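Local atomic coordinates of halotolerant alpha-type carbonic anhydrase (dCA II) (Dunaliella salina, PDB entry 1Y7W), a protein that catalyses the reversible hydration of carbon dioxide to bicarbonate as a zinc enzyme, and does so in a salt-tolerant form. Residues L147-V152 with I169-K174. Numbering follows the deposited sequence.
With ZN (zinc ion), chain D.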
loop_
_atom_site.group_PDB
_atom_site.type_symbol
_atom_site.label_atom_id
_atom_site.label_comp_id
_atom_site.label_asym_id
_atom_site.label_seq_id
_atom_site.Cartn_x
_atom_site.Cartn_y
_atom_site.Cartn_z
ATOM N N LEU A 147 4.753 -9.471 -4.292
ATOM C CA LEU A 147 4.926 -8.060 -3.861
ATOM C C LEU A 147 3.632 -7.301 -3.969
ATOM O O LEU A 147 2.896 -7.476 -4.936
ATOM C CB LEU A 147 6.012 -7.369 -4.741
ATOM C CG LEU A 147 6.483 -5.953 -4.333
ATOM C CD1 LEU A 147 7.155 -5.952 -2.895
ATOM C CD2 LEU A 147 7.550 -5.441 -5.420
ATOM N N GLU A 148 3.320 -6.489 -2.961
ATOM C CA GLU A 148 2.097 -5.665 -3.022
ATOM C C GLU A 148 2.508 -4.268 -2.553
ATOM O O GLU A 148 3.095 -4.099 -1.471
ATOM C CB GLU A 148 0.982 -6.225 -2.116
ATOM C CG GLU A 148 -0.299 -5.378 -2.123
ATOM C CD GLU A 148 -1.429 -6.014 -1.311
ATOM O OE1 GLU A 148 -1.423 -7.261 -1.133
ATOM O OE2 GLU A 148 -2.374 -5.284 -0.889
ATOM N N LEU A 149 2.229 -3.304 -3.420
ATOM C CA LEU A 149 2.501 -1.894 -3.180
ATOM C C LEU A 149 1.237 -1.180 -2.653
ATOM O O LEU A 149 0.162 -1.370 -3.191
ATOM C CB LEU A 149 2.924 -1.260 -4.505
ATOM C CG LEU A 149 2.753 0.273 -4.646
ATOM C CD1 LEU A 149 3.680 0.922 -3.690
ATOM C CD2 LEU A 149 3.122 0.725 -6.092
ATOM N N HIS A 150 1.379 -0.401 -1.583
ATOM C CA HIS A 150 0.287 0.373 -1.005
ATOM C C HIS A 150 0.602 1.886 -1.113
ATOM O O HIS A 150 1.556 2.346 -0.520
ATOM C CB HIS A 150 0.092 0.005 0.482
ATOM C CG HIS A 150 -0.558 -1.342 0.699
ATOM N ND1 HIS A 150 -0.535 -2.000 1.920
ATOM C CD2 HIS A 150 -1.158 -2.186 -0.174
ATOM C CE1 HIS A 150 -1.081 -3.195 1.780
ATOM N NE2 HIS A 150 -1.467 -3.338 0.517
ATOM N N ILE A 151 -0.186 2.606 -1.913
ATOM C CA ILE A 151 -0.102 4.064 -2.030
ATOM C C ILE A 151 -1.203 4.519 -1.079
ATOM O O ILE A 151 -2.409 4.255 -1.304
ATOM C CB ILE A 151 -0.424 4.556 -3.436
ATOM C CG1 ILE A 151 0.581 3.954 -4.424
ATOM C CG2 ILE A 151 -0.316 6.111 -3.483
ATOM C CD1 ILE A 151 0.242 4.255 -5.879
ATOM N N VAL A 152 -0.790 5.183 -0.006
ATOM C CA VAL A 152 -1.691 5.614 1.065
ATOM C C VAL A 152 -2.098 7.073 0.869
ATOM O O VAL A 152 -1.211 7.901 0.699
ATOM C CB VAL A 152 -0.980 5.523 2.388
ATOM C CG1 VAL A 152 -1.930 6.008 3.536
ATOM C CG2 VAL A 152 -0.529 4.027 2.638
ATOM N N ILE A 169 -4.452 2.502 -2.399
ATOM C CA ILE A 169 -4.417 1.844 -3.681
ATOM C C ILE A 169 -3.460 0.683 -3.529
ATOM O O ILE A 169 -2.351 0.866 -3.047
ATOM C CB ILE A 169 -3.940 2.810 -4.762
ATOM C CG1 ILE A 169 -5.118 3.774 -5.049
ATOM C CG2 ILE A 169 -3.542 2.076 -6.015
ATOM C CD1 ILE A 169 -4.794 5.007 -5.919
ATOM N N GLY A 170 -3.899 -0.506 -3.917
ATOM C CA GLY A 170 -3.037 -1.671 -3.741
ATOM C C GLY A 170 -2.670 -2.154 -5.123
ATOM O O GLY A 170 -3.573 -2.316 -5.930
ATOM N N ILE A 171 -1.382 -2.377 -5.381
ATOM C CA ILE A 171 -0.896 -2.819 -6.684
ATOM C C ILE A 171 -0.045 -4.076 -6.501
ATOM O O ILE A 171 0.870 -4.071 -5.701
ATOM C CB ILE A 171 -0.049 -1.702 -7.328
ATOM C CG1 ILE A 171 -1.001 -0.522 -7.673
ATOM C CG2 ILE A 171 0.639 -2.187 -8.661
ATOM C CD1 ILE A 171 -0.271 0.842 -7.899
ATOM N N MET A 172 -0.361 -5.139 -7.267
ATOM C CA MET A 172 0.374 -6.416 -7.171
ATOM C C MET A 172 1.485 -6.537 -8.219
ATOM O O MET A 172 1.420 -5.926 -9.286
ATOM C CB MET A 172 -0.602 -7.579 -7.443
ATOM C CG MET A 172 -1.799 -7.591 -6.526
ATOM S SD MET A 172 -1.220 -7.874 -4.831
ATOM C CE MET A 172 -2.790 -8.263 -4.006
ATOM N N TYR A 173 2.471 -7.376 -7.919
ATOM C CA TYR A 173 3.527 -7.685 -8.863
ATOM C C TYR A 173 3.607 -9.205 -8.907
ATOM O O TYR A 173 3.662 -9.823 -7.848
ATOM C CB TYR A 173 4.885 -7.213 -8.401
ATOM C CG TYR A 173 4.999 -5.724 -8.294
ATOM C CD1 TYR A 173 4.362 -5.033 -7.242
ATOM C CD2 TYR A 173 5.728 -4.987 -9.257
ATOM C CE1 TYR A 173 4.453 -3.603 -7.168
ATOM C CE2 TYR A 173 5.825 -3.582 -9.191
ATOM C CZ TYR A 173 5.182 -2.904 -8.145
ATOM O OH TYR A 173 5.256 -1.522 -8.110
ATOM N N LYS A 174 3.540 -9.781 -10.102
ATOM C CA LYS A 174 3.705 -11.232 -10.240
ATOM C C LYS A 174 5.158 -11.543 -10.684
ATOM O O LYS A 174 5.835 -10.721 -11.347
ATOM C CB LYS A 174 2.741 -11.795 -11.293
ATOM C CG LYS A 174 2.968 -11.276 -12.700
ATOM C CD LYS A 174 2.106 -12.038 -13.728
ATOM C CE LYS A 174 2.306 -11.455 -15.153
ATOM N NZ LYS A 174 1.394 -12.077 -16.202
HETATM ZN ZN ZN D . 0.506 -1.578 3.631
HETATM O O HOH W 1 0.037 -1.604 5.485
#
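The Y173 ring takes L147 CD2 over one face, the methyl 3.9 Å from the ring centroid and displaced toward the rim in a CH-pi contact, while L149 CB meets its edge near the ring plane at CE1. L147 reaches the ring because its CG is anti to the backbone N (chi1 -172°), which lays it alongside the tyrosine. The other flat group, the H150 imidazole, has G170 CA at its edge, 4.1 Å from CD2. ND1 binds the zinc ion at 2.0 Å, and NE2 donates a 2.6 Å hydrogen bond, in the ring plane, to E148 OE2, which is approached from above the carboxylate plane. Held by the metal at ND1 and by this bond at NE2, the imidazole has its rotation fixed; the carboxylate would be expected to make ND1 a stronger electron donor to the metal. The extended E148 chain lies beside M172, whose bend at chi2 (-64°) sets SD and CE against the carboxylate; H138 gives OE2 a second hydrogen bond. An alanine at E148 would probably leave H150 NE2 without its acceptor and the imidazole less firmly oriented toward zinc. On the reverse face of the sheet, L149 CD2 packs 3.8 Å from I171 CD1, and I151 abuts I169 and I171. Antiparallel backbone bonds join the strands, among them L149 N to I171 O at 2.8 Å. H130 and H132 on neighbouring strand 120-133 complete the three-histidine zinc site, set on the central beta-sheet as in alpha-type carbonic anhydrases, with E148 as the second-shell carboxylate that orients the ligand H150.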